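Methyl transferase from Methanosarcina acetivorans (Methanosarcina acetivorans, PDB 6MRO) probably transfers methyl groups from S-adenosylmethionine, and here binds S-adenosyl-L-homocysteine together with calcium ions. Local coordinates at residues N82-N87 with Q93-D98. The protein carries 1 engineered substitution. Residues are numbered along the deposited sequence; the frame is centred on the assembly and turned at random.
With SAH (S-adenosyl-L-homocysteine), chain B.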
loop_
_atom_site.group_PDB
_atom_site.type_symbol
_atom_site.label_atom_id
_atom_site.label_comp_id
_atom_site.label_asym_id
_atom_site.label_seq_id
_atom_site.Cartn_x
_atom_site.Cartn_y
_atom_site.Cartn_z
ATOM N N ASN A 82 6.190 0.476 -13.896
ATOM C CA ASN A 82 5.618 1.756 -14.324
ATOM C C ASN A 82 5.434 2.640 -13.087
ATOM O O ASN A 82 4.398 2.608 -12.423
ATOM C CB ASN A 82 4.307 1.500 -15.064
ATOM C CG ASN A 82 3.624 2.765 -15.546
ATOM O OD1 ASN A 82 4.260 3.698 -16.022
ATOM N ND2 ASN A 82 2.299 2.785 -15.437
ATOM N N PHE A 83 6.458 3.434 -12.760
ATOM C CA PHE A 83 6.415 4.326 -11.601
ATOM C C PHE A 83 5.947 5.707 -12.041
ATOM O O PHE A 83 6.512 6.291 -12.978
ATOM C CB PHE A 83 7.792 4.437 -10.939
ATOM C CG PHE A 83 8.139 3.280 -10.041
ATOM C CD1 PHE A 83 7.378 2.998 -8.917
ATOM C CD2 PHE A 83 9.242 2.481 -10.318
ATOM C CE1 PHE A 83 7.704 1.935 -8.088
ATOM C CE2 PHE A 83 9.576 1.428 -9.499
ATOM C CZ PHE A 83 8.803 1.150 -8.380
ATOM N N ILE A 84 4.920 6.235 -11.382
ATOM C CA ILE A 84 4.366 7.521 -11.786
ATOM C C ILE A 84 4.105 8.385 -10.562
ATOM O O ILE A 84 3.721 7.890 -9.496
ATOM C CB ILE A 84 3.082 7.372 -12.641
ATOM C CG1 ILE A 84 1.933 6.745 -11.859
ATOM C CG2 ILE A 84 3.357 6.562 -13.903
ATOM C CD1 ILE A 84 0.675 6.592 -12.700
ATOM N N VAL A 85 4.347 9.683 -10.723
ATOM C CA VAL A 85 3.992 10.670 -9.715
ATOM C C VAL A 85 2.510 10.966 -9.857
ATOM O O VAL A 85 2.036 11.264 -10.960
ATOM C CB VAL A 85 4.825 11.951 -9.885
ATOM C CG1 VAL A 85 4.382 12.994 -8.872
ATOM C CG2 VAL A 85 6.323 11.656 -9.737
ATOM N N GLY A 86 1.780 10.906 -8.756
ATOM C CA GLY A 86 0.345 11.101 -8.841
ATOM C C GLY A 86 -0.320 10.998 -7.488
ATOM O O GLY A 86 0.280 10.570 -6.494
ATOM N N ASN A 87 -1.589 11.391 -7.478
ATOM C CA ASN A 87 -2.418 11.443 -6.282
ATOM C C ASN A 87 -3.454 10.329 -6.352
ATOM O O ASN A 87 -4.251 10.288 -7.288
ATOM C CB ASN A 87 -3.111 12.799 -6.180
ATOM C CG ASN A 87 -3.697 13.053 -4.824
ATOM O OD1 ASN A 87 -4.130 12.127 -4.123
ATOM N ND2 ASN A 87 -3.728 14.322 -4.438
ATOM N N GLN A 93 -8.174 9.976 -13.135
ATOM C CA GLN A 93 -7.695 10.656 -14.311
ATOM C C GLN A 93 -6.444 10.011 -14.839
ATOM O O GLN A 93 -5.948 10.413 -15.836
ATOM C CB GLN A 93 -7.421 12.104 -14.042
ATOM C CG GLN A 93 -8.638 12.931 -13.778
ATOM C CD GLN A 93 -8.820 14.041 -14.802
ATOM O OE1 GLN A 93 -8.285 15.119 -14.667
ATOM N NE2 GLN A 93 -9.571 13.770 -15.810
ATOM N N LEU A 94 -5.936 9.007 -14.132
ATOM C CA LEU A 94 -4.779 8.277 -14.544
ATOM C C LEU A 94 -5.091 6.878 -15.012
ATOM O O LEU A 94 -4.428 6.382 -15.847
ATOM C CB LEU A 94 -3.760 8.176 -13.414
ATOM C CG LEU A 94 -3.216 9.467 -12.879
ATOM C CD1 LEU A 94 -2.563 9.253 -11.562
ATOM C CD2 LEU A 94 -2.196 9.967 -13.864
ATOM N N PHE A 95 -6.091 6.247 -14.426
ATOM C CA PHE A 95 -6.440 4.878 -14.766
ATOM C C PHE A 95 -7.930 4.803 -15.063
ATOM O O PHE A 95 -8.724 5.586 -14.533
ATOM C CB PHE A 95 -6.096 3.885 -13.634
ATOM C CG PHE A 95 -4.730 4.082 -13.020
ATOM C CD1 PHE A 95 -4.603 4.449 -11.684
ATOM C CD2 PHE A 95 -3.574 3.891 -13.771
ATOM C CE1 PHE A 95 -3.358 4.623 -11.108
ATOM C CE2 PHE A 95 -2.319 4.062 -13.199
ATOM C CZ PHE A 95 -2.208 4.437 -11.874
ATOM N N THR A 96 -8.308 3.869 -15.929
ATOM C CA THR A 96 -9.722 3.636 -16.164
ATOM C C THR A 96 -10.249 2.649 -15.122
ATOM O O THR A 96 -9.505 2.114 -14.294
ATOM C CB THR A 96 -9.974 3.131 -17.587
ATOM O OG1 THR A 96 -9.057 2.072 -17.895
ATOM C CG2 THR A 96 -9.801 4.263 -18.590
ATOM N N GLU A 97 -11.553 2.410 -15.169
ATOM C CA GLU A 97 -12.208 1.501 -14.240
ATOM C C GLU A 97 -11.782 0.058 -14.503
ATOM O O GLU A 97 -11.423 -0.306 -15.625
ATOM C CB GLU A 97 -13.728 1.639 -14.384
ATOM C CG GLU A 97 -14.571 0.894 -13.358
ATOM C CD GLU A 97 -16.071 1.075 -13.588
ATOM O OE1 GLU A 97 -16.458 1.845 -14.500
ATOM O OE2 GLU A 97 -16.858 0.422 -12.869
ATOM N N ASP A 98 -11.819 -0.766 -13.446
ATOM C CA ASP A 98 -11.689 -2.221 -13.571
ATOM C C ASP A 98 -10.400 -2.598 -14.303
ATOM O O ASP A 98 -10.401 -3.354 -15.273
ATOM C CB ASP A 98 -12.908 -2.820 -14.283
ATOM C CG ASP A 98 -14.226 -2.433 -13.629
ATOM O OD1 ASP A 98 -14.294 -2.339 -12.390
ATOM O OD2 ASP A 98 -15.211 -2.221 -14.367
HETATM N N SAH B . 4.568 2.132 0.464
HETATM C CA SAH B . 5.885 2.727 0.756
HETATM C CB SAH B . 5.723 4.126 1.336
HETATM C CG SAH B . 4.768 4.190 2.528
HETATM S SD SAH B . 4.723 5.807 3.335
HETATM C C SAH B . 6.696 1.868 1.713
HETATM O O SAH B . 6.187 0.881 2.265
HETATM O OXT SAH B . 7.876 2.167 1.955
HETATM C "C5'" SAH B . 3.210 6.421 2.532
HETATM C "C4'" SAH B . 3.451 6.926 1.108
HETATM O "O4'" SAH B . 2.220 7.394 0.571
HETATM C "C3'" SAH B . 4.460 8.067 0.983
HETATM O "O3'" SAH B . 5.446 7.669 0.043
HETATM C "C2'" SAH B . 3.618 9.246 0.513
HETATM O "O2'" SAH B . 4.292 10.155 -0.345
HETATM C "C1'" SAH B . 2.467 8.554 -0.197
HETATM N N9 SAH B . 1.213 9.313 -0.267
HETATM C C8 SAH B . 0.566 9.991 0.743
HETATM N N7 SAH B . -0.577 10.497 0.248
HETATM C C5 SAH B . -0.677 10.132 -1.054
HETATM C C6 SAH B . -1.631 10.377 -2.038
HETATM N N6 SAH B . -2.711 11.100 -1.770
HETATM N N1 SAH B . -1.442 9.864 -3.294
HETATM C C2 SAH B . -0.323 9.107 -3.585
HETATM N N3 SAH B . 0.632 8.873 -2.619
HETATM C C4 SAH B . 0.437 9.373 -1.375
#
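At the edge of the Rossmann-type sheet, strand 82-85 and the turn that leaves it for the adenine pocket meet the loop leading into strand 100-106, through Ile84, Gly86, Leu94 and Phe95. Ile84 extends from the strand and Phe95 from the loop, each against the other, and the isoleucine's CD1 comes to 3.7 Å from Phe95 CZ, obliquely to the ring. With CG1 flanked by N and C of its own backbone (chi1 65°) and the chain then extended, that methyl is carried out toward the loop. Leu94 CD1 lies 4.3 Å from Ile84 CD1 and 4.4 Å from Gly86 CA, while its CB sits 4.0 Å above the centre of the neighbouring Phe95 ring. Ile60 of the adjacent strand 56-61 touches both Ile84 and Leu94, and Phe100 meets the Phe95 ring edge-to-face. Past the strand end, Asn87 turns its amide to the cofactor product: OD1 accepts a hydrogen bond from SAH N6 at 2.9 Å (156° at the hydrogen) and another from Leu89 N. Were this asparagine an alanine, the adenine amino group would probably lose its acceptor here and the Leu89 amide its side-chain partner. Gly86 O approaches SAH C2 at 3.3 Å, and Val88 N also hydrogen-bonds the ligand; such an adenine-binding turn after a parallel strand is characteristic of class I S-adenosylmethionine-dependent methyltransferases.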